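Local coordinates for pumilio homolog 23 (Arabidopsis thaliana, PDB 5WZK), which binds RNA sequence-specifically through its pumilio repeats, recognising an 18S rRNA sequence, and probably regulates translation and mRNA stability, at residues G461-H466 / F471-C476; E280-R285 / K316-Q321; E302-M307 / A328-V333; D139-C144 / S194-T199. One frame throughout, in Å; residues are numbered along the deposited sequence. Where two conformers were deposited one is given.

Contact 1 of 4, residues G461-H466 / F471-C476; sequences GELSLH and FTVEKC. With nucleotides of chain B.
Two successive helices of Pumilio repeat 8 meet here: Leu463 and Ser464 of helix 460-465 pack against Val473 and Thr472 of helix 467-478. The axes of the short helical segments run at 124° to one another, and the CA atoms of Ser464 and Val473 come within 6.2 Å. One branch of Val473 does most of the touching: CG1 lies anti to the backbone N (chi1 170°), which leaves CG2 beside that N, where it meets Leu463 CB at 3.9 Å and Ser464 N at 3.8 Å. Leu463 CD2 reaches Thr472 CG2 at 4.1 Å, while Thr472 OG1 turns to a hydrogen bond with Glu437. The other side of helix 467-478 meets the RNA. The guanine of G2 of chain B covers one face of the Phe471 ring, its C5 standing 3.5 Å above the plane over the ring centre. An alanine at Phe471 would remove that aromatic face and is likely to leave the base without its flat support, free to tilt. The extended chain of Lys475 serves the same nucleotide, placing NZ 2.9 Å from O6 of G2 of chain B.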
# COMPACT_ATOMS: atom_id res chain seq x y z
N GLY A 461 6.23 -28.54 -16.31
CA GLY A 461 7.50 -28.83 -15.67
C GLY A 461 8.28 -27.60 -15.25
O GLY A 461 8.42 -27.36 -14.05
N GLU A 462 8.78 -26.81 -16.22
CA GLU A 462 9.55 -25.61 -15.86
C GLU A 462 8.70 -24.61 -15.11
O GLU A 462 9.21 -23.88 -14.25
CB GLU A 462 10.17 -24.93 -17.10
CG GLU A 462 11.44 -24.06 -16.74
CD GLU A 462 11.54 -22.68 -17.44
OE1 GLU A 462 11.89 -22.61 -18.65
OE2 GLU A 462 11.29 -21.65 -16.78
N LEU A 463 7.40 -24.57 -15.39
CA LEU A 463 6.54 -23.59 -14.73
C LEU A 463 6.43 -23.87 -13.24
O LEU A 463 6.44 -22.94 -12.42
CB LEU A 463 5.17 -23.57 -15.40
CG LEU A 463 4.37 -22.27 -15.29
CD1 LEU A 463 5.13 -21.06 -15.82
CD2 LEU A 463 3.08 -22.45 -16.03
N SER A 464 6.32 -25.14 -12.85
CA SER A 464 6.18 -25.47 -11.44
C SER A 464 7.42 -25.06 -10.64
O SER A 464 7.32 -24.83 -9.43
CB SER A 464 5.96 -26.97 -11.27
OG SER A 464 7.12 -27.68 -11.66
N LEU A 465 8.58 -25.00 -11.30
CA LEU A 465 9.84 -24.82 -10.59
C LEU A 465 10.00 -23.41 -10.03
O LEU A 465 10.53 -23.24 -8.93
CB LEU A 465 11.00 -25.19 -11.52
CG LEU A 465 10.94 -26.69 -11.82
CD1 LEU A 465 12.01 -27.12 -12.79
CD2 LEU A 465 11.02 -27.48 -10.53
N HIS A 466 9.55 -22.39 -10.76
CA HIS A 466 9.48 -21.04 -10.24
C HIS A 466 8.34 -20.90 -9.21
O HIS A 466 7.42 -21.72 -9.15
CB HIS A 466 9.31 -20.04 -11.38
N PHE A 471 1.86 -21.50 -8.66
CA PHE A 471 0.45 -21.14 -8.56
C PHE A 471 -0.28 -21.36 -9.89
O PHE A 471 -1.40 -21.88 -9.91
CB PHE A 471 0.30 -19.69 -8.14
CG PHE A 471 0.61 -19.45 -6.69
CD1 PHE A 471 1.91 -19.18 -6.28
CD2 PHE A 471 -0.40 -19.48 -5.74
CE1 PHE A 471 2.19 -18.96 -4.95
CE2 PHE A 471 -0.11 -19.25 -4.41
CZ PHE A 471 1.18 -18.99 -4.02
N THR A 472 0.34 -20.96 -11.00
CA THR A 472 -0.32 -21.07 -12.29
C THR A 472 -0.60 -22.53 -12.64
O THR A 472 -1.68 -22.86 -13.14
CB THR A 472 0.53 -20.39 -13.36
OG1 THR A 472 0.78 -19.04 -12.97
CG2 THR A 472 -0.19 -20.39 -14.71
N VAL A 473 0.35 -23.42 -12.36
CA VAL A 473 0.13 -24.84 -12.62
C VAL A 473 -1.11 -25.34 -11.89
O VAL A 473 -1.96 -26.01 -12.48
CB VAL A 473 1.38 -25.66 -12.25
CG1 VAL A 473 1.08 -27.15 -12.30
CG2 VAL A 473 2.53 -25.29 -13.18
N GLU A 474 -1.24 -25.00 -10.61
CA GLU A 474 -2.39 -25.50 -9.86
C GLU A 474 -3.69 -24.89 -10.36
O GLU A 474 -4.72 -25.57 -10.43
CB GLU A 474 -2.23 -25.24 -8.36
CG GLU A 474 -3.56 -25.40 -7.61
CD GLU A 474 -3.43 -25.46 -6.10
OE1 GLU A 474 -2.45 -24.91 -5.57
OE2 GLU A 474 -4.32 -26.06 -5.45
N LYS A 475 -3.68 -23.61 -10.70
CA LYS A 475 -4.92 -23.01 -11.16
C LYS A 475 -5.35 -23.56 -12.51
O LYS A 475 -6.56 -23.67 -12.78
CB LYS A 475 -4.79 -21.49 -11.17
CG LYS A 475 -5.18 -20.90 -9.82
CD LYS A 475 -4.43 -19.61 -9.52
CE LYS A 475 -5.14 -18.82 -8.44
NZ LYS A 475 -4.18 -17.97 -7.69
N CYS A 476 -4.39 -23.93 -13.37
CA CYS A 476 -4.73 -24.63 -14.60
C CYS A 476 -5.31 -26.00 -14.30
O CYS A 476 -6.41 -26.35 -14.76
CB CYS A 476 -3.49 -24.78 -15.49
SG CYS A 476 -2.86 -23.27 -16.22
P G B 2 4.09 -13.29 -1.53
OP1 G B 2 3.21 -14.48 -1.31
OP2 G B 2 5.23 -13.01 -0.62
O5' G B 2 4.72 -13.32 -2.99
C5' G B 2 5.84 -14.14 -3.31
C4' G B 2 5.81 -14.55 -4.76
O4' G B 2 4.68 -15.44 -5.01
C3' G B 2 5.64 -13.40 -5.76
O3' G B 2 6.25 -13.82 -6.98
C2' G B 2 4.14 -13.38 -5.97
O2' G B 2 3.69 -12.73 -7.15
C1' G B 2 3.85 -14.88 -6.01
N9 G B 2 2.44 -15.23 -5.79
C8 G B 2 1.67 -15.17 -4.66
N7 G B 2 0.44 -15.55 -4.86
C5 G B 2 0.39 -15.84 -6.21
C6 G B 2 -0.68 -16.29 -7.02
O6 G B 2 -1.85 -16.51 -6.65
N1 G B 2 -0.28 -16.46 -8.34
C2 G B 2 0.99 -16.24 -8.83
N2 G B 2 1.22 -16.45 -10.13
N3 G B 2 1.99 -15.82 -8.08
C4 G B 2 1.61 -15.65 -6.79

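Contact 2 of 4, residues E280-R285 / K316-Q321; sequences ELSVDR and KDLLEQ. With nucleotides of chain B.
Val283 and Gln321 cross at a slant, the valine side chain passing the end of the glutamine amide. Gln321 CG stands anti to the carbonyl carbon (chi1 -66°) and the chain runs straight on from there, which carries the modelled OE1 across to Val283, 3.4 Å from CB and 3.5 Å from CG1. No hydrogen bond spans the two segments, and the amide end simply lies against the Val283 side chain. The second meeting lies deeper. Leu318 CD2 touches Ser282 CB at 3.6 Å, although the CB of Leu318 is not itself aimed at residues 280-285; the leucine's branched end covers the distance. Ser282 meets this neighbour through carbon, while its OG is hydrogen-bonded to Leu278 O one turn back. Towards the RNA, Arg285 lays one face of its guanidinium under the ribose of G7 of chain B, with C4' 3.5 Å above the plane and displaced to the rim of the group. Asp284 OD2 accepts from the backbone N of Cys286 and of Ala287, capping the turn that leads into helix 287-296. Such a short helix, followed by a capped turn into the next helix and in contact with the short helix 315-320, belongs to the curved helical array of a pumilio-repeat domain; residues 280-285 lie in repeat 6.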
# COMPACT_ATOMS: atom_id res chain seq x y z
N GLU A 280 -6.27 17.46 -17.24
CA GLU A 280 -5.02 18.19 -17.01
C GLU A 280 -4.35 17.72 -15.73
O GLU A 280 -3.11 17.72 -15.64
CB GLU A 280 -5.28 19.68 -16.95
CG GLU A 280 -4.01 20.48 -16.77
CD GLU A 280 -4.27 21.77 -16.03
OE1 GLU A 280 -5.45 22.17 -15.95
OE2 GLU A 280 -3.29 22.37 -15.52
N LEU A 281 -5.15 17.32 -14.74
CA LEU A 281 -4.61 16.73 -13.53
C LEU A 281 -4.06 15.33 -13.79
O LEU A 281 -3.01 14.96 -13.24
CB LEU A 281 -5.69 16.71 -12.45
CG LEU A 281 -5.95 18.10 -11.86
CD1 LEU A 281 -7.16 18.15 -10.95
CD2 LEU A 281 -4.73 18.53 -11.12
N SER A 282 -4.72 14.57 -14.66
CA SER A 282 -4.28 13.21 -14.96
C SER A 282 -2.90 13.15 -15.61
O SER A 282 -2.24 12.11 -15.55
CB SER A 282 -5.28 12.52 -15.87
OG SER A 282 -6.53 12.41 -15.23
N VAL A 283 -2.46 14.22 -16.25
CA VAL A 283 -1.19 14.16 -16.95
C VAL A 283 -0.07 14.75 -16.12
O VAL A 283 1.08 14.79 -16.60
CB VAL A 283 -1.29 14.87 -18.31
CG1 VAL A 283 -2.35 14.17 -19.14
CG2 VAL A 283 -1.64 16.32 -18.09
N ASP A 284 -0.35 15.21 -14.91
CA ASP A 284 0.70 15.76 -14.07
C ASP A 284 1.38 14.63 -13.31
O ASP A 284 0.72 13.71 -12.83
CB ASP A 284 0.16 16.80 -13.10
CG ASP A 284 1.25 17.35 -12.20
OD1 ASP A 284 2.13 18.09 -12.69
OD2 ASP A 284 1.22 17.03 -11.00
N ARG A 285 2.71 14.71 -13.20
CA ARG A 285 3.47 13.61 -12.62
C ARG A 285 3.10 13.35 -11.16
O ARG A 285 3.29 12.23 -10.67
CB ARG A 285 4.98 13.88 -12.77
CG ARG A 285 5.53 14.97 -11.88
CD ARG A 285 6.88 15.48 -12.38
NE ARG A 285 8.00 14.57 -12.11
CZ ARG A 285 8.75 14.60 -11.00
NH1 ARG A 285 9.76 13.74 -10.86
NH2 ARG A 285 8.51 15.49 -10.04
N LYS A 316 -5.84 7.06 -24.91
CA LYS A 316 -4.58 6.92 -25.62
C LYS A 316 -3.53 7.87 -25.07
O LYS A 316 -2.35 7.52 -25.01
CB LYS A 316 -4.78 7.17 -27.12
CG LYS A 316 -3.55 6.90 -27.99
CD LYS A 316 -3.73 7.53 -29.36
CE LYS A 316 -3.09 6.69 -30.45
NZ LYS A 316 -1.63 6.54 -30.23
N ASP A 317 -3.94 9.08 -24.65
CA ASP A 317 -3.00 10.02 -24.05
C ASP A 317 -2.43 9.45 -22.76
O ASP A 317 -1.21 9.48 -22.53
CB ASP A 317 -3.70 11.35 -23.77
CG ASP A 317 -4.21 12.03 -25.04
OD1 ASP A 317 -3.39 12.41 -25.90
OD2 ASP A 317 -5.45 12.16 -25.18
N LEU A 318 -3.30 8.90 -21.92
CA LEU A 318 -2.88 8.46 -20.59
C LEU A 318 -1.87 7.32 -20.67
O LEU A 318 -0.86 7.34 -19.95
CB LEU A 318 -4.12 8.06 -19.79
CG LEU A 318 -5.15 9.18 -19.56
CD1 LEU A 318 -6.44 8.64 -18.99
CD2 LEU A 318 -4.60 10.28 -18.65
N LEU A 319 -2.09 6.33 -21.55
CA LEU A 319 -1.12 5.24 -21.69
C LEU A 319 0.17 5.74 -22.32
O LEU A 319 1.27 5.29 -21.97
CB LEU A 319 -1.70 4.12 -22.53
CG LEU A 319 -3.08 3.60 -22.15
CD1 LEU A 319 -3.49 2.50 -23.09
CD2 LEU A 319 -3.11 3.11 -20.73
N GLU A 320 0.05 6.67 -23.26
CA GLU A 320 1.21 7.12 -24.00
C GLU A 320 2.13 8.00 -23.14
O GLU A 320 3.35 8.01 -23.36
CB GLU A 320 0.74 7.86 -25.25
CG GLU A 320 1.76 7.98 -26.35
CD GLU A 320 1.12 8.40 -27.66
OE1 GLU A 320 -0.01 8.95 -27.62
OE2 GLU A 320 1.73 8.16 -28.73
N GLN A 321 1.57 8.72 -22.17
CA GLN A 321 2.34 9.58 -21.28
C GLN A 321 2.66 8.92 -19.93
O GLN A 321 2.95 9.63 -18.96
CB GLN A 321 1.59 10.89 -21.02
CG GLN A 321 1.40 11.81 -22.19
CD GLN A 321 0.55 13.02 -21.82
OE1 GLN A 321 0.68 13.57 -20.72
NE2 GLN A 321 -0.34 13.42 -22.71
P G B 7 8.80 8.21 -11.02
OP1 G B 7 9.86 8.92 -11.78
OP2 G B 7 9.05 6.96 -10.25
O5' G B 7 8.20 9.27 -10.00
C5' G B 7 8.34 10.65 -10.25
C4' G B 7 7.70 11.49 -9.18
O4' G B 7 6.26 11.29 -9.17
C3' G B 7 8.11 11.18 -7.75
O3' G B 7 9.37 11.72 -7.41
C2' G B 7 6.97 11.80 -6.95
O2' G B 7 7.15 13.21 -6.87
C1' G B 7 5.77 11.51 -7.86
N9 G B 7 5.02 10.33 -7.40
C8 G B 7 5.35 9.02 -7.61
N7 G B 7 4.51 8.19 -7.06
C5 G B 7 3.58 9.00 -6.43
C6 G B 7 2.43 8.65 -5.67
O6 G B 7 2.00 7.53 -5.38
N1 G B 7 1.76 9.77 -5.21
C2 G B 7 2.12 11.06 -5.45
N2 G B 7 1.31 11.98 -4.90
N3 G B 7 3.19 11.41 -6.16
C4 G B 7 3.87 10.33 -6.62

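Contact 3 of 4, residues E302-M307 / A328-V333; sequences EQMGIM and ASLIAV
Met304 and Val333 meet through sulfur and methyl, within a buried interface that is wholly apolar across the two segments. The Met304 SD to Val333 CG1 distance is 3.7 Å, and the two side chains lie alongside, running in opposite senses. The path of the methionine explains the meeting: CG leaves anti to the backbone N (chi1 -179°), then the chain bends at chi2 (71°), bringing SD and CE towards the partner helix.

Methyl and methylene contacts form a second, looser group centred on Leu330. Its CD2 branch receives Met304 CE at 4.2 Å and Met307 CB at 4.4 Å, and thus lies against two residues that are spaced three apart on the same helix. These distances fit the wide separation of the segments, whose axes approach no closer than 11.6 Å and run nearly antiparallel, with a signed crossing angle of -151°. At that spacing the reach of Met304 and Leu330, whose ends come nearer than their CB direction suggests, closes the gap.

The polar side chains are satisfied away from this interface. Gln303 NE2 bonds to Asn267 OD1 and its OE1 accepts from Arg299 N, while Ser329 OG is paired with Gly325 O within its own helix.

The contact belongs to the all-helical pumilio-repeat superhelix, residues 302-307 lying in Pumilio repeat 6. Helix 263-274 covers helix 301-311 through Phe270, which touches Gln303, Ile306 and Met307; helix 287-296 brings Ile295 against Met307, Ser329 and Val333, bridging both partners; and helix 391-400 lies on helix 324-337 at Ala328 and Ile331.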
# COMPACT_ATOMS: atom_id res chain seq x y z
N GLU A 302 -23.87 9.66 -11.56
CA GLU A 302 -23.53 10.95 -12.15
C GLU A 302 -22.02 11.15 -12.19
O GLU A 302 -21.45 11.52 -13.22
CB GLU A 302 -24.23 12.06 -11.36
CG GLU A 302 -24.23 13.44 -12.00
CD GLU A 302 -24.87 14.51 -11.08
OE1 GLU A 302 -25.60 14.14 -10.13
OE2 GLU A 302 -24.62 15.71 -11.31
N GLN A 303 -21.35 10.85 -11.06
CA GLN A 303 -19.90 10.96 -10.97
C GLN A 303 -19.21 10.06 -11.99
O GLN A 303 -18.24 10.48 -12.65
CB GLN A 303 -19.45 10.60 -9.56
CG GLN A 303 -19.34 11.78 -8.62
CD GLN A 303 -19.54 11.40 -7.18
OE1 GLN A 303 -19.50 10.22 -6.81
NE2 GLN A 303 -19.78 12.40 -6.33
N MET A 304 -19.67 8.81 -12.13
CA MET A 304 -19.05 7.93 -13.12
C MET A 304 -19.16 8.53 -14.51
O MET A 304 -18.22 8.43 -15.30
CB MET A 304 -19.68 6.55 -13.09
CG MET A 304 -19.05 5.61 -14.11
SD MET A 304 -17.39 5.13 -13.63
CE MET A 304 -16.62 4.74 -15.19
N GLY A 305 -20.29 9.16 -14.80
CA GLY A 305 -20.50 9.79 -16.08
C GLY A 305 -19.49 10.88 -16.31
O GLY A 305 -18.71 10.81 -17.27
N ILE A 306 -19.47 11.86 -15.40
CA ILE A 306 -18.57 13.01 -15.51
C ILE A 306 -17.14 12.55 -15.74
O ILE A 306 -16.42 13.08 -16.58
CB ILE A 306 -18.67 13.89 -14.26
CG1 ILE A 306 -20.03 14.57 -14.19
CG2 ILE A 306 -17.54 14.92 -14.26
CD1 ILE A 306 -20.11 15.60 -13.11
N MET A 307 -16.71 11.56 -14.96
CA MET A 307 -15.35 11.09 -15.14
C MET A 307 -15.18 10.52 -16.54
O MET A 307 -14.17 10.78 -17.21
CB MET A 307 -15.01 10.05 -14.08
CG MET A 307 -14.68 10.66 -12.72
SD MET A 307 -14.28 9.38 -11.52
CE MET A 307 -15.87 8.56 -11.42
N ALA A 328 -6.44 2.05 -15.13
CA ALA A 328 -6.75 0.93 -14.25
C ALA A 328 -7.84 1.31 -13.26
O ALA A 328 -8.74 0.51 -12.98
CB ALA A 328 -5.50 0.46 -13.51
N SER A 329 -7.81 2.55 -12.78
CA SER A 329 -8.81 2.99 -11.81
C SER A 329 -10.19 3.11 -12.44
O SER A 329 -11.18 2.67 -11.85
CB SER A 329 -8.38 4.32 -11.18
OG SER A 329 -7.19 4.14 -10.44
N LEU A 330 -10.28 3.73 -13.62
CA LEU A 330 -11.55 3.79 -14.34
C LEU A 330 -12.13 2.40 -14.56
O LEU A 330 -13.32 2.16 -14.32
CB LEU A 330 -11.35 4.50 -15.68
CG LEU A 330 -11.41 6.02 -15.60
CD1 LEU A 330 -11.25 6.65 -16.96
CD2 LEU A 330 -12.74 6.37 -15.04
N ILE A 331 -11.29 1.46 -14.99
CA ILE A 331 -11.73 0.08 -15.15
C ILE A 331 -12.30 -0.47 -13.84
O ILE A 331 -13.37 -1.08 -13.82
CB ILE A 331 -10.57 -0.79 -15.65
CG1 ILE A 331 -10.17 -0.34 -17.05
CG2 ILE A 331 -10.93 -2.26 -15.59
CD1 ILE A 331 -9.26 -1.29 -17.69
N ALA A 332 -11.59 -0.25 -12.74
CA ALA A 332 -12.01 -0.86 -11.48
C ALA A 332 -13.30 -0.23 -10.96
O ALA A 332 -14.19 -0.94 -10.49
CB ALA A 332 -10.91 -0.76 -10.44
N VAL A 333 -13.42 1.09 -11.03
CA VAL A 333 -14.64 1.69 -10.50
C VAL A 333 -15.82 1.38 -11.41
O VAL A 333 -16.97 1.29 -10.95
CB VAL A 333 -14.45 3.20 -10.25
CG1 VAL A 333 -14.52 4.01 -11.55
CG2 VAL A 333 -15.49 3.71 -9.28

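Contact 4 of 4, residues D139-C144 / S194-T199; sequences DMMCNC and SLVLQT. With nucleotides of chain B.
Met141 gives up the most surface in this contact, and its methyl end bridges two residues of helix 191-203. CE lies 4.3 Å from Val196 CG1 and likewise 4.3 Å from Leu197 CD2. Its CB is not aimed at that helix; the chain runs out through SD and then turns (chi3 73°) to reach it.

Val196, ranking second, points at residues 139-144 and uses both branches: with CG1 anti to the backbone N (chi1 168°), CG1 takes the methionine methyl, whereas CG2, beside the N, approaches the backbone O of Met141 at 4.0 Å. Leu197 adds a smaller share through CD2.

On another side, Gln198 pairs with the Watson-Crick edge of adenine, the base-reading mode known from PUF proteins: N6 of A8 of chain B donates to OE1 at 2.9 Å and 166°, and NE2 donates to N1 of A8 of chain B at 3.0 Å. NE2 also gives a bond to Ser194 OG, which lies in the amide plane and, itself bonded to Ser249 O, probably fixes the amide's rotation. A leucine in place of Gln198 would probably leave N1 and N6 of the base without their protein partners and Ser194 OG without its donor. Leu195 divides its branches, CD2 by A8 of chain B and CD1 by C9 of chain B.

Pumilio repeats 3 and 4 are joined here with helices on several sides: Leu150 of helix 146-158 touches Met141, Leu176 of helix 166-177 touches Met141 and Val196, and Leu253 of helix 248-260 lies against Ser194 and Leu197.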
# COMPACT_ATOMS: atom_id res chain seq x y z
N ASP A 139 7.05 23.74 14.28
CA ASP A 139 8.41 23.41 13.86
C ASP A 139 8.65 21.90 13.94
O ASP A 139 9.24 21.31 13.03
CB ASP A 139 9.44 24.18 14.69
CG ASP A 139 9.47 25.64 14.33
OD1 ASP A 139 9.63 25.93 13.12
OD2 ASP A 139 9.29 26.49 15.24
N MET A 140 8.14 21.27 14.99
CA MET A 140 8.28 19.83 15.11
C MET A 140 7.54 19.10 14.00
O MET A 140 7.99 18.04 13.55
CB MET A 140 7.77 19.38 16.48
CG MET A 140 7.87 17.92 16.69
SD MET A 140 7.18 17.48 18.28
CE MET A 140 7.52 15.73 18.33
N MET A 141 6.40 19.63 13.53
CA MET A 141 5.68 18.93 12.49
C MET A 141 6.46 18.92 11.18
O MET A 141 6.39 17.94 10.43
CB MET A 141 4.32 19.58 12.26
CG MET A 141 3.34 19.45 13.38
SD MET A 141 1.82 20.39 12.96
CE MET A 141 1.12 19.32 11.71
N CYS A 142 7.21 19.97 10.91
CA CYS A 142 7.95 20.09 9.66
C CYS A 142 9.37 19.57 9.75
O CYS A 142 10.09 19.63 8.75
CB CYS A 142 7.98 21.55 9.21
SG CYS A 142 6.35 22.21 8.94
N ASN A 143 9.78 19.09 10.91
CA ASN A 143 11.13 18.60 11.12
C ASN A 143 11.22 17.15 10.66
O ASN A 143 10.32 16.35 10.94
CB ASN A 143 11.47 18.73 12.61
CG ASN A 143 12.89 18.36 12.92
OD1 ASN A 143 13.20 17.19 13.18
ND2 ASN A 143 13.76 19.34 12.91
N CYS A 144 12.30 16.79 9.95
CA CYS A 144 12.38 15.43 9.42
C CYS A 144 12.37 14.40 10.55
O CYS A 144 11.77 13.33 10.40
CB CYS A 144 13.62 15.26 8.53
SG CYS A 144 15.21 15.71 9.22
N SER A 194 3.09 17.25 5.88
CA SER A 194 2.14 16.50 5.07
C SER A 194 2.07 15.04 5.52
O SER A 194 0.98 14.49 5.72
CB SER A 194 2.52 16.60 3.58
OG SER A 194 1.60 15.93 2.72
N LEU A 195 3.23 14.40 5.71
CA LEU A 195 3.25 13.02 6.20
C LEU A 195 2.55 12.91 7.55
O LEU A 195 1.81 11.95 7.79
CB LEU A 195 4.68 12.51 6.29
CG LEU A 195 5.28 12.18 4.92
CD1 LEU A 195 6.77 12.50 4.82
CD2 LEU A 195 5.01 10.73 4.52
N VAL A 196 2.73 13.89 8.43
CA VAL A 196 2.08 13.82 9.73
C VAL A 196 0.57 13.81 9.55
O VAL A 196 -0.12 12.94 10.08
CB VAL A 196 2.53 14.99 10.62
CG1 VAL A 196 1.63 15.08 11.85
CG2 VAL A 196 3.98 14.80 11.05
N LEU A 197 0.05 14.79 8.80
CA LEU A 197 -1.38 14.85 8.55
C LEU A 197 -1.90 13.59 7.86
O LEU A 197 -3.01 13.14 8.14
CB LEU A 197 -1.71 16.08 7.71
CG LEU A 197 -1.44 17.38 8.47
CD1 LEU A 197 -1.80 18.57 7.61
CD2 LEU A 197 -2.23 17.37 9.74
N GLN A 198 -1.10 13.00 6.97
CA GLN A 198 -1.55 11.78 6.32
C GLN A 198 -1.77 10.67 7.33
O GLN A 198 -2.76 9.92 7.25
CB GLN A 198 -0.53 11.33 5.27
CG GLN A 198 -0.50 12.13 4.00
CD GLN A 198 0.72 11.76 3.18
OE1 GLN A 198 1.04 10.59 3.04
NE2 GLN A 198 1.42 12.76 2.68
N THR A 199 -0.87 10.54 8.30
CA THR A 199 -1.06 9.56 9.36
C THR A 199 -2.32 9.85 10.16
O THR A 199 -3.13 8.95 10.40
CB THR A 199 0.16 9.54 10.27
OG1 THR A 199 1.25 8.91 9.59
CG2 THR A 199 -0.15 8.81 11.57
P A B 8 10.29 10.93 -6.38
OP1 A B 8 11.51 11.73 -6.11
OP2 A B 8 10.35 9.52 -6.83
O5' A B 8 9.41 10.87 -5.06
C5' A B 8 9.90 10.23 -3.90
C4' A B 8 9.99 11.21 -2.77
O4' A B 8 8.68 11.73 -2.43
C3' A B 8 10.52 10.65 -1.46
O3' A B 8 11.93 10.67 -1.44
C2' A B 8 9.95 11.59 -0.44
O2' A B 8 10.76 12.76 -0.44
C1' A B 8 8.59 11.93 -1.05
N9 A B 8 7.46 11.10 -0.55
C8 A B 8 7.18 9.77 -0.70
N7 A B 8 6.03 9.39 -0.16
C5 A B 8 5.50 10.57 0.36
C6 A B 8 4.32 10.90 1.07
N6 A B 8 3.34 10.06 1.41
N1 A B 8 4.13 12.17 1.46
C2 A B 8 5.06 13.07 1.14
N3 A B 8 6.20 12.89 0.47
C4 A B 8 6.37 11.61 0.11
P C B 9 12.75 9.55 -0.63
OP1 C B 9 14.16 9.68 -1.07
OP2 C B 9 12.02 8.25 -0.68
O5' C B 9 12.62 10.03 0.88
C5' C B 9 13.07 11.31 1.29
C4' C B 9 12.83 11.47 2.76
O4' C B 9 11.41 11.42 3.01
C3' C B 9 13.41 10.39 3.65
O3' C B 9 14.75 10.70 3.98
C2' C B 9 12.48 10.38 4.87
O2' C B 9 12.97 11.28 5.86
C1' C B 9 11.17 10.96 4.30
N1 C B 9 10.02 10.03 4.28
C2 C B 9 9.28 9.87 5.46
O2 C B 9 9.66 10.49 6.48
N3 C B 9 8.20 9.05 5.44
C4 C B 9 7.85 8.43 4.32
N4 C B 9 6.78 7.64 4.31
C5 C B 9 8.58 8.61 3.13
C6 C B 9 9.65 9.41 3.14

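Contacts 1, 3 and 4 are buried throughout, whereas contact 2 is only partly so, with Gln321 on the exposed side, its amide against a valine. Contact 1 stays within repeat 8, and contact 4 joins repeats 3 and 4. Contacts 2 and 3 alternate along the chain: helices 301-311, 315-320 and 324-337 follow one another, and their nearest atoms are about 6 Å apart. Contact 3 relies on methionine and aliphatic groups without a nucleotide beside it; contact 1 adds stacking on a base, contact 4 adds hydrogen-bonded pairing with one, and contact 2 meets the RNA at a ribose. Centres of contacts 1 and 4 lie about 46 Å apart, across the chain's centre.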